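Local structure of thermotoga maritima TmcAL (Thermotoga maritima, 5Y0T) at residues A[36-40]-A[52-56]; A[69-74]-A[387-391]; A[9-13]-A[46-50]; A[339-345]-A[418-423]. The protein belongs to the HIGH nucleotidyl transferase family of the HUP clan and holds adenosine-5'-rp-alpha-thio-triphosphate in a pocket of its Rossmann-like core. All blocks are in the same frame, centred on the assembly; numbering follows the deposited sequence.

Contact 1: A[36-40]-A[52-56]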
loop_
_atom_site.group_PDB
_atom_site.type_symbol
_atom_site.label_atom_id
_atom_site.label_comp_id
_atom_site.label_asym_id
_atom_site.label_seq_id
_atom_site.Cartn_x
_atom_site.Cartn_y
_atom_site.Cartn_z
ATOM N N VAL A 36 20.034 -12.210 -19.864
ATOM C CA VAL A 36 19.621 -11.689 -18.565
ATOM C C VAL A 36 18.462 -10.758 -18.864
ATOM O O VAL A 36 18.592 -9.811 -19.641
ATOM C CB VAL A 36 20.784 -10.973 -17.777
ATOM C CG1 VAL A 36 21.357 -9.734 -18.529
ATOM C CG2 VAL A 36 20.326 -10.593 -16.357
ATOM N N MET A 37 17.315 -11.067 -18.253
ATOM C CA MET A 37 16.034 -10.491 -18.622
ATOM C C MET A 37 15.352 -9.864 -17.406
ATOM O O MET A 37 15.300 -10.466 -16.337
ATOM C CB MET A 37 15.116 -11.574 -19.223
ATOM C CG MET A 37 13.799 -11.065 -19.819
ATOM S SD MET A 37 12.695 -12.414 -20.296
ATOM C CE MET A 37 12.020 -12.820 -18.679
ATOM N N SER A 38 14.825 -8.660 -17.580
ATOM C CA SER A 38 13.963 -8.069 -16.569
ATOM C C SER A 38 12.795 -8.999 -16.279
ATOM O O SER A 38 12.264 -9.653 -17.180
ATOM C CB SER A 38 13.445 -6.709 -17.036
ATOM O OG SER A 38 14.504 -5.767 -17.109
ATOM N N GLY A 39 12.354 -8.958 -15.031
ATOM C CA GLY A 39 11.318 -9.810 -14.481
ATOM C C GLY A 39 9.949 -9.308 -14.874
ATOM O O GLY A 39 9.596 -9.299 -16.055
ATOM N N ASN A 40 9.097 -9.125 -13.871
ATOM C CA ASN A 40 7.745 -8.653 -14.098
ATOM C C ASN A 40 7.574 -7.128 -14.203
ATOM O O ASN A 40 6.485 -6.665 -14.485
ATOM C CB ASN A 40 6.845 -9.188 -12.992
ATOM C CG ASN A 40 6.641 -10.693 -13.099
ATOM O OD1 ASN A 40 6.895 -11.280 -14.141
ATOM N ND2 ASN A 40 6.162 -11.311 -12.033
ATOM N N LYS A 52 7.294 -13.069 -16.282
ATOM C CA LYS A 52 8.653 -13.439 -16.667
ATOM C C LYS A 52 8.760 -14.922 -17.004
ATOM O O LYS A 52 9.626 -15.327 -17.785
ATOM C CB LYS A 52 9.637 -13.076 -15.540
ATOM C CG LYS A 52 9.402 -13.893 -14.261
ATOM C CD LYS A 52 10.116 -13.267 -13.062
ATOM C CE LYS A 52 9.829 -14.080 -11.789
ATOM N NZ LYS A 52 10.522 -13.485 -10.590
ATOM N N PHE A 53 7.872 -15.738 -16.445
ATOM C CA PHE A 53 7.906 -17.174 -16.751
ATOM C C PHE A 53 7.461 -17.423 -18.196
ATOM O O PHE A 53 8.053 -18.225 -18.931
ATOM C CB PHE A 53 7.034 -17.939 -15.751
ATOM C CG PHE A 53 7.454 -17.723 -14.314
ATOM C CD1 PHE A 53 8.660 -18.214 -13.855
ATOM C CD2 PHE A 53 6.648 -17.023 -13.440
ATOM C CE1 PHE A 53 9.052 -18.008 -12.536
ATOM C CE2 PHE A 53 7.037 -16.814 -12.126
ATOM C CZ PHE A 53 8.235 -17.309 -11.681
ATOM N N ALA A 54 6.428 -16.711 -18.614
ATOM C CA ALA A 54 5.989 -16.771 -20.004
ATOM C C ALA A 54 7.049 -16.190 -20.946
ATOM O O ALA A 54 7.363 -16.768 -21.994
ATOM C CB ALA A 54 4.661 -16.032 -20.168
ATOM N N ARG A 55 7.609 -15.044 -20.585
ATOM C CA ARG A 55 8.570 -14.408 -21.485
ATOM C C ARG A 55 9.899 -15.190 -21.512
ATOM O O ARG A 55 10.564 -15.243 -22.544
ATOM C CB ARG A 55 8.768 -12.934 -21.095
ATOM C CG ARG A 55 7.722 -12.019 -21.756
ATOM C CD ARG A 55 7.469 -10.712 -20.977
ATOM N NE ARG A 55 8.715 -10.078 -20.541
ATOM C CZ ARG A 55 9.081 -9.989 -19.269
ATOM N NH1 ARG A 55 8.275 -10.457 -18.314
ATOM N NH2 ARG A 55 10.232 -9.420 -18.945
ATOM N N ALA A 56 10.265 -15.831 -20.402
ATOM C CA ALA A 56 11.438 -16.729 -20.407
ATOM C C ALA A 56 11.254 -17.879 -21.398
ATOM O O ALA A 56 12.174 -18.245 -22.148
ATOM C CB ALA A 56 11.707 -17.284 -19.004
#
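The guanidinium of R55 makes most of the hydrogen bonds between the segments. NH1 and NH2 of R55 both donate to the carbonyl O of G39, at 2.9 and 3.0 Å, and R55 NH2 makes a further, weak bond of 2.7 Å to S38 O. The site is the C-terminal end of a parallel strand in the Rossmann-like core of a HUP-clan protein, where the chain leaves the strand, runs through a loop and returns as the start of helix 52-61; the N-to-C directions of 36-38 and 52-56 differ by 142°, nearer antiparallel than parallel. R55 also donates to the backbone O of E9, Y10 and I50. At the start of the helix, K52 N donates to N40 OD1 at 2.8 Å; this amide has no earlier helical turn to bond to, and N40 supplies the acceptor. The K52 side chain passes G39, with K52 CB 3.8 Å from G39 O, and its NZ continues to salt bridges with D413 and E69. M37 supplies the apolar part of this buried contact: its methyl lies over one face of the R55 guanidinium, with M37 CE 3.9 Å from R55 NH2 and 3.6 Å from K52 O.

Contact 2: A[69-74]-A[387-391]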
loop_
_atom_site.group_PDB
_atom_site.type_symbol
_atom_site.label_atom_id
_atom_site.label_comp_id
_atom_site.label_asym_id
_atom_site.label_seq_id
_atom_site.Cartn_x
_atom_site.Cartn_y
_atom_site.Cartn_z
ATOM N N GLU A 69 17.181 -14.010 -14.462
ATOM C CA GLU A 69 16.467 -12.789 -14.097
ATOM C C GLU A 69 17.439 -11.674 -13.708
ATOM O O GLU A 69 18.349 -11.881 -12.903
ATOM C CB GLU A 69 15.485 -13.025 -12.940
ATOM C CG GLU A 69 14.700 -11.754 -12.632
ATOM C CD GLU A 69 13.578 -11.944 -11.614
ATOM O OE1 GLU A 69 13.397 -13.076 -11.101
ATOM O OE2 GLU A 69 12.885 -10.945 -11.321
ATOM N N LEU A 70 17.249 -10.499 -14.296
ATOM C CA LEU A 70 17.914 -9.282 -13.827
ATOM C C LEU A 70 17.150 -8.843 -12.580
ATOM O O LEU A 70 15.962 -8.551 -12.671
ATOM C CB LEU A 70 17.888 -8.198 -14.911
ATOM C CG LEU A 70 18.428 -6.797 -14.550
ATOM C CD1 LEU A 70 19.898 -6.892 -14.176
ATOM C CD2 LEU A 70 18.230 -5.826 -15.697
ATOM N N PRO A 71 17.805 -8.841 -11.402
ATOM C CA PRO A 71 17.022 -8.535 -10.191
ATOM C C PRO A 71 16.291 -7.204 -10.269
ATOM O O PRO A 71 16.797 -6.258 -10.885
ATOM C CB PRO A 71 18.090 -8.520 -9.082
ATOM C CG PRO A 71 19.072 -9.593 -9.566
ATOM C CD PRO A 71 19.167 -9.296 -11.075
ATOM N N VAL A 72 15.115 -7.146 -9.654
ATOM C CA VAL A 72 14.247 -5.960 -9.693
ATOM C C VAL A 72 14.979 -4.663 -9.357
ATOM O O VAL A 72 14.722 -3.622 -9.956
ATOM C CB VAL A 72 13.054 -6.113 -8.715
ATOM C CG1 VAL A 72 12.248 -4.809 -8.619
ATOM C CG2 VAL A 72 12.167 -7.289 -9.139
ATOM N N VAL A 73 15.889 -4.719 -8.391
ATOM C CA VAL A 73 16.558 -3.505 -7.961
ATOM C C VAL A 73 17.364 -2.864 -9.110
ATOM O O VAL A 73 17.578 -1.655 -9.106
ATOM C CB VAL A 73 17.476 -3.783 -6.729
ATOM C CG1 VAL A 73 18.626 -4.768 -7.092
ATOM C CG2 VAL A 73 17.990 -2.478 -6.142
ATOM N N PHE A 74 17.872 -3.682 -10.041
ATOM C CA PHE A 74 18.488 -3.181 -11.287
ATOM C C PHE A 74 17.521 -2.992 -12.447
ATOM O O PHE A 74 17.626 -2.020 -13.195
ATOM C CB PHE A 74 19.633 -4.100 -11.709
ATOM C CG PHE A 74 20.612 -4.343 -10.599
ATOM C CD1 PHE A 74 21.430 -3.316 -10.156
ATOM C CD2 PHE A 74 20.661 -5.576 -9.949
ATOM C CE1 PHE A 74 22.318 -3.520 -9.100
ATOM C CE2 PHE A 74 21.549 -5.792 -8.899
ATOM C CZ PHE A 74 22.371 -4.760 -8.472
ATOM N N GLN A 387 17.697 -8.338 -1.737
ATOM C CA GLN A 387 17.502 -8.350 -3.175
ATOM C C GLN A 387 16.472 -9.397 -3.588
ATOM O O GLN A 387 15.535 -9.095 -4.337
ATOM C CB GLN A 387 18.838 -8.596 -3.904
ATOM C CG GLN A 387 19.786 -7.408 -3.863
ATOM C CD GLN A 387 21.126 -7.682 -4.544
ATOM O OE1 GLN A 387 21.467 -8.829 -4.838
ATOM N NE2 GLN A 387 21.882 -6.622 -4.810
ATOM N N ILE A 388 16.622 -10.628 -3.097
ATOM C CA ILE A 388 15.755 -11.699 -3.582
ATOM C C ILE A 388 14.338 -11.557 -2.997
ATOM O O ILE A 388 13.353 -11.900 -3.660
ATOM C CB ILE A 388 16.365 -13.098 -3.295
ATOM C CG1 ILE A 388 15.863 -14.125 -4.312
ATOM C CG2 ILE A 388 16.106 -13.563 -1.832
ATOM C CD1 ILE A 388 16.717 -15.405 -4.335
ATOM N N ASP A 389 14.231 -10.985 -1.799
ATOM C CA ASP A 389 12.931 -10.667 -1.211
ATOM C C ASP A 389 12.170 -9.661 -2.090
ATOM O O ASP A 389 10.952 -9.776 -2.283
ATOM C CB ASP A 389 13.101 -10.107 0.202
ATOM C CG ASP A 389 11.787 -9.587 0.785
ATOM O OD1 ASP A 389 10.950 -10.417 1.191
ATOM O OD2 ASP A 389 11.590 -8.350 0.812
ATOM N N LEU A 390 12.895 -8.703 -2.652
ATOM C CA LEU A 390 12.288 -7.747 -3.583
ATOM C C LEU A 390 11.820 -8.441 -4.858
ATOM O O LEU A 390 10.708 -8.177 -5.345
ATOM C CB LEU A 390 13.274 -6.613 -3.902
ATOM C CG LEU A 390 12.811 -5.598 -4.949
ATOM C CD1 LEU A 390 11.449 -4.967 -4.562
ATOM C CD2 LEU A 390 13.857 -4.533 -5.166
ATOM N N ASP A 391 12.636 -9.356 -5.391
ATOM C CA ASP A 391 12.223 -10.113 -6.580
ATOM C C ASP A 391 10.907 -10.872 -6.346
ATOM O O ASP A 391 9.999 -10.852 -7.186
ATOM C CB ASP A 391 13.322 -11.101 -7.010
ATOM C CG ASP A 391 14.546 -10.406 -7.595
ATOM O OD1 ASP A 391 14.485 -9.179 -7.846
ATOM O OD2 ASP A 391 15.582 -11.090 -7.787
HETATM O O HOH W 1 10.609 -10.533 -9.901
HETATM O O HOH W 2 14.885 -13.592 -8.922
HETATM O O HOH W 3 15.933 -7.189 -6.464
#
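Segment 69-74 comes off the end of a strand, turns at P71 in the N-cap position and enters a short helix at V72, whose first turn is marked by the 2.9 Å bond from F74 N to P71 O. Facing it is one turn of helix 381-399, closed by D391 N to Q387 O at 3.1 Å; V72 and D391 come nearest, with their CA atoms 5.6 Å apart. P71 brings no side-chain acceptor to the helix start; the D391 carboxylate of another helix meets this N-terminus instead, V72 N donating to D391 OD1 at 2.8 Å. Water 3 extends this link, accepting from V73 N and donating to D391 OD1 and Q387 O. E69 and D391 have like charges, 4.2 Å apart between E69 OE2 and D391 OD1; waters 1 and 2 bridge the two residues, while K52 pairs with E69 and the Y336 hydroxyl bonds to D391. L390 packs on both valines, with V72 CG1 3.8 Å from L390 CG and V73 CB 4.0 Å from L390 CD2. The contact fastens the C-terminal end of core strand 66-70 to helix 381-399. Helix 323-332 touches V73 and F74, and helix 79-92 packs against L70 and P71.

Contact 3: A[9-13]-A[46-50]. With TAT (adenosine-5'-rp-alpha-thio-triphosphate), chain E.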
loop_
_atom_site.group_PDB
_atom_site.type_symbol
_atom_site.label_atom_id
_atom_site.label_comp_id
_atom_site.label_asym_id
_atom_site.label_seq_id
_atom_site.Cartn_x
_atom_site.Cartn_y
_atom_site.Cartn_z
ATOM N N GLU A 9 14.499 -7.327 -22.216
ATOM C CA GLU A 9 13.264 -7.133 -21.463
ATOM C C GLU A 9 12.169 -7.957 -22.131
ATOM O O GLU A 9 11.373 -8.590 -21.443
ATOM C CB GLU A 9 12.919 -5.654 -21.344
ATOM C CG GLU A 9 13.951 -4.947 -20.475
ATOM C CD GLU A 9 13.400 -3.705 -19.806
ATOM O OE1 GLU A 9 12.953 -2.800 -20.533
ATOM O OE2 GLU A 9 13.375 -3.660 -18.554
ATOM N N TYR A 10 12.065 -7.846 -23.459
ATOM C CA TYR A 10 11.133 -8.665 -24.237
ATOM C C TYR A 10 9.693 -8.421 -23.773
ATOM O O TYR A 10 9.014 -9.351 -23.340
ATOM C CB TYR A 10 11.482 -10.174 -24.109
ATOM C CG TYR A 10 12.774 -10.616 -24.798
ATOM C CD1 TYR A 10 13.336 -9.871 -25.840
ATOM C CD2 TYR A 10 13.419 -11.789 -24.416
ATOM C CE1 TYR A 10 14.516 -10.287 -26.478
ATOM C CE2 TYR A 10 14.589 -12.211 -25.043
ATOM C CZ TYR A 10 15.131 -11.467 -26.073
ATOM O OH TYR A 10 16.289 -11.904 -26.703
ATOM N N ASN A 11 9.224 -7.179 -23.916
ATOM C CA ASN A 11 7.943 -6.756 -23.350
ATOM C C ASN A 11 6.987 -6.184 -24.388
ATOM O O ASN A 11 6.670 -4.995 -24.338
ATOM C CB ASN A 11 8.170 -5.699 -22.251
ATOM C CG ASN A 11 6.890 -5.359 -21.481
ATOM O OD1 ASN A 11 5.929 -6.120 -21.483
ATOM N ND2 ASN A 11 6.874 -4.199 -20.840
ATOM N N PRO A 12 6.507 -7.017 -25.328
ATOM C CA PRO A 12 6.741 -8.451 -25.547
ATOM C C PRO A 12 7.916 -8.765 -26.503
ATOM O O PRO A 12 8.499 -7.845 -27.098
ATOM C CB PRO A 12 5.429 -8.900 -26.182
ATOM C CG PRO A 12 5.126 -7.729 -27.110
ATOM C CD PRO A 12 5.529 -6.484 -26.303
ATOM N N PHE A 13 8.216 -10.055 -26.697
ATOM C CA PHE A 13 9.269 -10.442 -27.647
ATOM C C PHE A 13 8.706 -10.212 -29.025
ATOM O O PHE A 13 7.727 -10.855 -29.395
ATOM C CB PHE A 13 9.668 -11.912 -27.474
ATOM C CG PHE A 13 10.893 -12.316 -28.257
ATOM C CD1 PHE A 13 10.866 -12.376 -29.647
ATOM C CD2 PHE A 13 12.068 -12.642 -27.599
ATOM C CE1 PHE A 13 11.993 -12.750 -30.369
ATOM C CE2 PHE A 13 13.202 -13.014 -28.319
ATOM C CZ PHE A 13 13.165 -13.053 -29.696
ATOM N N GLU A 46 7.024 0.196 -15.965
ATOM C CA GLU A 46 5.747 -0.444 -16.292
ATOM C C GLU A 46 5.830 -1.917 -15.936
ATOM O O GLU A 46 6.928 -2.454 -15.841
ATOM C CB GLU A 46 5.420 -0.297 -17.776
ATOM C CG GLU A 46 5.208 1.140 -18.244
ATOM C CD GLU A 46 4.600 1.203 -19.625
ATOM O OE1 GLU A 46 3.397 0.885 -19.755
ATOM O OE2 GLU A 46 5.324 1.578 -20.578
ATOM N N PRO A 47 4.675 -2.568 -15.731
ATOM C CA PRO A 47 4.698 -4.029 -15.616
ATOM C C PRO A 47 4.958 -4.651 -16.974
ATOM O O PRO A 47 4.610 -4.051 -17.996
ATOM C CB PRO A 47 3.290 -4.380 -15.134
ATOM C CG PRO A 47 2.427 -3.244 -15.655
ATOM C CD PRO A 47 3.312 -2.016 -15.636
ATOM N N ALA A 48 5.536 -5.846 -16.985
ATOM C CA ALA A 48 5.632 -6.610 -18.216
ATOM C C ALA A 48 4.219 -6.994 -18.606
ATOM O O ALA A 48 3.356 -7.223 -17.739
ATOM C CB ALA A 48 6.515 -7.824 -18.024
ATOM N N VAL A 49 3.941 -7.037 -19.898
ATOM C CA VAL A 49 2.561 -7.232 -20.302
ATOM C C VAL A 49 2.119 -8.688 -20.040
ATOM O O VAL A 49 0.933 -8.949 -19.822
ATOM C CB VAL A 49 2.352 -6.813 -21.779
ATOM C CG1 VAL A 49 3.092 -7.764 -22.754
ATOM C CG2 VAL A 49 0.865 -6.706 -22.084
ATOM N N ILE A 50 3.077 -9.620 -20.043
ATOM C CA ILE A 50 2.873 -10.979 -19.503
ATOM C C ILE A 50 4.075 -11.293 -18.625
ATOM O O ILE A 50 5.082 -10.594 -18.719
ATOM C CB ILE A 50 2.734 -12.056 -20.584
ATOM C CG1 ILE A 50 3.922 -12.001 -21.563
ATOM C CG2 ILE A 50 1.411 -11.921 -21.350
ATOM C CD1 ILE A 50 3.817 -13.080 -22.670
HETATM N N1 TAT E . 16.363 -3.884 -34.447
HETATM C C2 TAT E . 17.500 -4.370 -33.914
HETATM N N3 TAT E . 17.646 -4.653 -32.607
HETATM C C4 TAT E . 16.621 -4.458 -31.742
HETATM C C5 TAT E . 15.343 -3.950 -32.248
HETATM C C6 TAT E . 15.266 -3.654 -33.698
HETATM N N6 TAT E . 14.126 -3.176 -34.253
HETATM N N7 TAT E . 14.510 -3.864 -31.189
HETATM C C8 TAT E . 15.190 -4.293 -30.094
HETATM N N9 TAT E . 16.446 -4.646 -30.431
HETATM P PA TAT E . 14.848 -5.020 -25.221
HETATM P PB TAT E . 14.055 -2.446 -26.397
HETATM P PG TAT E . 11.845 -1.355 -27.907
HETATM C "C1'" TAT E . 17.488 -5.144 -29.506
HETATM O O1A TAT E . 11.030 -2.013 -29.007
HETATM O O1B TAT E . 13.773 -1.400 -25.362
HETATM S S1G TAT E . 16.127 -4.296 -23.948
HETATM C "C2'" TAT E . 17.743 -4.114 -28.406
HETATM O "O2'" TAT E . 18.577 -3.047 -28.857
HETATM O O2A TAT E . 13.990 -6.195 -24.779
HETATM O O2B TAT E . 15.328 -2.359 -27.201
HETATM O O2G TAT E . 11.003 -0.965 -26.708
HETATM C "C3'" TAT E . 18.377 -4.967 -27.330
HETATM O "O3'" TAT E . 19.791 -5.119 -27.555
HETATM O O3A TAT E . 13.808 -3.903 -25.751
HETATM O O3B TAT E . 12.794 -2.562 -27.409
HETATM O O3G TAT E . 12.805 -0.274 -28.343
HETATM C "C4'" TAT E . 17.689 -6.316 -27.517
HETATM O "O4'" TAT E . 17.075 -6.316 -28.811
HETATM C "C5'" TAT E . 16.603 -6.555 -26.463
HETATM O "O5'" TAT E . 15.673 -5.472 -26.525
#
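A cis peptide bond joins N11 to P12, in the loop that follows the first core strand. Next to this bend, the N11 side chain reaches across to 46-50: V49 N donates to N11 OD1 at 2.7 Å, the one hydrogen bond between these irregular segments. N11 OD1 also lies 3.3 Å from A48 CA, while N11 ND2 bonds to the modified residue CSD at position 42, so the amide ties its own loop to two places in the other. Apolar contact is slight, with P12 CB 4.3 Å from V49 CG1, and the whole interface buries only 172 Å². On the ligand side, E9 N and Y10 N both donate to O2A of adenosine-5'-rp-alpha-thio-triphosphate, at 2.8 and 2.9 Å. Y10 has positive phi and psi (60/62), and the two successive amides converge on a single oxygen of the alpha-phosphorus group. H14 and H17, just beyond this loop, also bond to the ligand, consistent with the histidines of the HIGH-type signature. R55 of helix 52-61 bonds to carbonyls of both loops, and R214 joins N11 O to E46. The contact pairs the loops that leave parallel strands 3-8 and 32-38 and lead into helices 15-28 and 52-61, while helix 210-218 packs on P12 and V49.

Contact 4: A[339-345]-A[418-423]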
loop_
_atom_site.group_PDB
_atom_site.type_symbol
_atom_site.label_atom_id
_atom_site.label_comp_id
_atom_site.label_asym_id
_atom_site.label_seq_id
_atom_site.Cartn_x
_atom_site.Cartn_y
_atom_site.Cartn_z
ATOM N N ILE A 339 18.035 -18.466 -12.164
ATOM C CA ILE A 339 17.728 -19.145 -13.423
ATOM C C ILE A 339 16.222 -19.151 -13.630
ATOM O O ILE A 339 15.509 -19.732 -12.823
ATOM C CB ILE A 339 18.203 -20.621 -13.436
ATOM C CG1 ILE A 339 19.683 -20.761 -13.052
ATOM C CG2 ILE A 339 17.866 -21.290 -14.782
ATOM C CD1 ILE A 339 20.622 -19.940 -13.857
ATOM N N LEU A 340 15.733 -18.456 -14.658
ATOM C CA LEU A 340 14.312 -18.513 -14.999
ATOM C C LEU A 340 13.969 -19.645 -15.959
ATOM O O LEU A 340 12.818 -20.077 -16.018
ATOM C CB LEU A 340 13.847 -17.184 -15.597
ATOM C CG LEU A 340 13.844 -15.989 -14.644
ATOM C CD1 LEU A 340 13.442 -14.767 -15.432
ATOM C CD2 LEU A 340 12.897 -16.204 -13.417
ATOM N N GLY A 341 14.954 -20.119 -16.723
ATOM C CA GLY A 341 14.705 -21.205 -17.644
ATOM C C GLY A 341 15.934 -21.606 -18.441
ATOM O O GLY A 341 16.900 -20.835 -18.555
ATOM N N PHE A 342 15.911 -22.832 -18.960
ATOM C CA PHE A 342 16.960 -23.281 -19.866
ATOM C C PHE A 342 16.470 -24.436 -20.727
ATOM O O PHE A 342 15.485 -25.108 -20.396
ATOM C CB PHE A 342 18.245 -23.675 -19.101
ATOM C CG PHE A 342 18.039 -24.701 -17.994
ATOM C CD1 PHE A 342 17.617 -24.300 -16.731
ATOM C CD2 PHE A 342 18.325 -26.044 -18.201
ATOM C CE1 PHE A 342 17.461 -25.227 -15.709
ATOM C CE2 PHE A 342 18.164 -26.991 -17.182
ATOM C CZ PHE A 342 17.729 -26.579 -15.927
ATOM N N THR A 343 17.144 -24.655 -21.852
ATOM C CA THR A 343 16.829 -25.805 -22.678
ATOM C C THR A 343 17.694 -27.018 -22.356
ATOM O O THR A 343 18.673 -26.919 -21.633
ATOM C CB THR A 343 17.038 -25.496 -24.158
ATOM O OG1 THR A 343 18.432 -25.249 -24.382
ATOM C CG2 THR A 343 16.220 -24.272 -24.573
ATOM N N GLU A 344 17.368 -28.142 -22.979
ATOM C CA GLU A 344 18.196 -29.342 -22.877
ATOM C C GLU A 344 19.651 -29.061 -23.283
ATOM O O GLU A 344 20.603 -29.516 -22.631
ATOM C CB GLU A 344 17.613 -30.449 -23.742
ATOM C CG GLU A 344 18.381 -31.737 -23.652
ATOM C CD GLU A 344 17.727 -32.845 -24.429
ATOM O OE1 GLU A 344 16.568 -32.662 -24.869
ATOM O OE2 GLU A 344 18.378 -33.894 -24.595
ATOM N N LYS A 345 19.817 -28.310 -24.363
ATOM C CA LYS A 345 21.140 -27.865 -24.787
ATOM C C LYS A 345 21.756 -26.946 -23.728
ATOM O O LYS A 345 22.941 -27.054 -23.419
ATOM C CB LYS A 345 21.061 -27.133 -26.131
ATOM C CG LYS A 345 22.402 -26.554 -26.615
ATOM C CD LYS A 345 23.385 -27.675 -26.970
ATOM C CE LYS A 345 24.638 -27.131 -27.681
ATOM N NZ LYS A 345 25.627 -28.208 -28.024
ATOM N N PRO A 418 12.093 -23.295 -12.975
ATOM C CA PRO A 418 12.651 -22.810 -14.245
ATOM C C PRO A 418 12.019 -23.496 -15.441
ATOM O O PRO A 418 11.878 -24.729 -15.454
ATOM C CB PRO A 418 14.126 -23.201 -14.137
ATOM C CG PRO A 418 14.411 -23.082 -12.664
ATOM C CD PRO A 418 13.150 -23.521 -11.967
ATOM N N ILE A 419 11.631 -22.711 -16.434
ATOM C CA ILE A 419 11.082 -23.299 -17.651
ATOM C C ILE A 419 12.098 -24.264 -18.253
ATOM O O ILE A 419 13.287 -23.957 -18.299
ATOM C CB ILE A 419 10.724 -22.218 -18.696
ATOM C CG1 ILE A 419 9.861 -21.116 -18.066
ATOM C CG2 ILE A 419 10.091 -22.854 -19.958
ATOM C CD1 ILE A 419 8.644 -21.644 -17.317
ATOM N N PHE A 420 11.639 -25.426 -18.715
ATOM C CA PHE A 420 12.545 -26.357 -19.403
ATOM C C PHE A 420 11.969 -26.865 -20.725
ATOM O O PHE A 420 10.833 -27.336 -20.776
ATOM C CB PHE A 420 12.889 -27.559 -18.509
ATOM C CG PHE A 420 13.844 -28.531 -19.165
ATOM C CD1 PHE A 420 15.207 -28.256 -19.210
ATOM C CD2 PHE A 420 13.375 -29.675 -19.782
ATOM C CE1 PHE A 420 16.091 -29.130 -19.852
ATOM C CE2 PHE A 420 14.252 -30.558 -20.419
ATOM C CZ PHE A 420 15.606 -30.279 -20.451
ATOM N N LEU A 421 12.777 -26.823 -21.786
ATOM C CA LEU A 421 12.334 -27.309 -23.095
ATOM C C LEU A 421 13.331 -28.312 -23.619
ATOM O O LEU A 421 14.532 -28.045 -23.599
ATOM C CB LEU A 421 12.190 -26.158 -24.101
ATOM C CG LEU A 421 11.296 -24.991 -23.698
ATOM C CD1 LEU A 421 11.268 -23.928 -24.799
ATOM C CD2 LEU A 421 9.900 -25.495 -23.410
ATOM N N ARG A 422 12.842 -29.455 -24.091
ATOM C CA ARG A 422 13.719 -30.439 -24.708
ATOM C C ARG A 422 14.160 -29.930 -26.071
ATOM O O ARG A 422 13.485 -29.117 -26.687
ATOM C CB ARG A 422 13.024 -31.787 -24.833
ATOM C CG ARG A 422 12.625 -32.357 -23.487
ATOM C CD ARG A 422 12.119 -33.776 -23.628
ATOM N NE ARG A 422 13.177 -34.667 -24.078
ATOM C CZ ARG A 422 13.065 -35.989 -24.123
ATOM N NH1 ARG A 422 11.938 -36.570 -23.736
ATOM N NH2 ARG A 422 14.082 -36.724 -24.552
ATOM N N THR A 423 15.313 -30.389 -26.531
ATOM C CA THR A 423 15.869 -29.844 -27.760
ATOM C C THR A 423 15.709 -30.891 -28.853
ATOM O O THR A 423 14.580 -31.306 -29.155
ATOM C CB THR A 423 17.363 -29.418 -27.591
ATOM O OG1 THR A 423 18.112 -30.513 -27.059
ATOM C CG2 THR A 423 17.533 -28.137 -26.654
HETATM O O HOH W 4 15.309 -34.143 -26.644
#
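F342 and F420 form the apolar centre, an offset edge-to-face pair in which the edge of F420 meets the face of F342, with ring centroids 5.7 Å apart and planes at 74°. P418 extends the cluster, its CB 4.2 Å from both F342 CE1 and I339 CG2. The two aromatic side chains share one face of a parallel strand pair, while T343, I419 and L421 occupy the other, where T343 CG2 approaches L421 CB to 4.5 Å. Through the backbone, I419 N donates to L340 O and F342 N to I419 O, each at 2.9 Å; L421 N to F342 O is weak at 3.5 Å, and E344 N to L421 O returns to 2.9 Å. CA-H...O contacts, such as F420 CA to F342 O at 3.3 Å, accompany this ladder. At the polar edge, T423 N donates to E344 OE1 at 3.1 Å, and water 4 donates to E344 OE1 and is held weakly by R422 NE. T343 caps G346 N ahead of helix 346-356. This parallel pairing lets strand 419-421 extend the mixed sheet of the Rossmann-like core beside 337-343. On its other side, 337-343 runs antiparallel to 66-70, where L340 and G341 both face V67 in a classic beta bulge. Helix 52-61 packs on L340, I419 and L421, and helix 346-356 lies against F342 and F420.

Contacts 1, 2 and 4 reach one mixed sheet, in which strand 66-70 lies between 32-38 and 337-343; contact 3 joins loops beyond the ends of strands 3-8 and 32-38. Contacts 1 and 3, with centres about 8 Å apart, alternate along the chain and meet through S38-E9 and N40-A48; both close before contacts 2 and 4 open, whose segments alternate too. Contact 2, centred about 12 Å from contact 1, is tied to it by the K52-E69 salt bridge. Contact 4, centred about 13 Å from contact 1, packs L340 on M37 and A56. Contact 2 brings 387-391 onto the end of strand 66-70, whereas contact 4 adds 418-423 to 337-343, the late strand joining the N-terminal ones through 66-70.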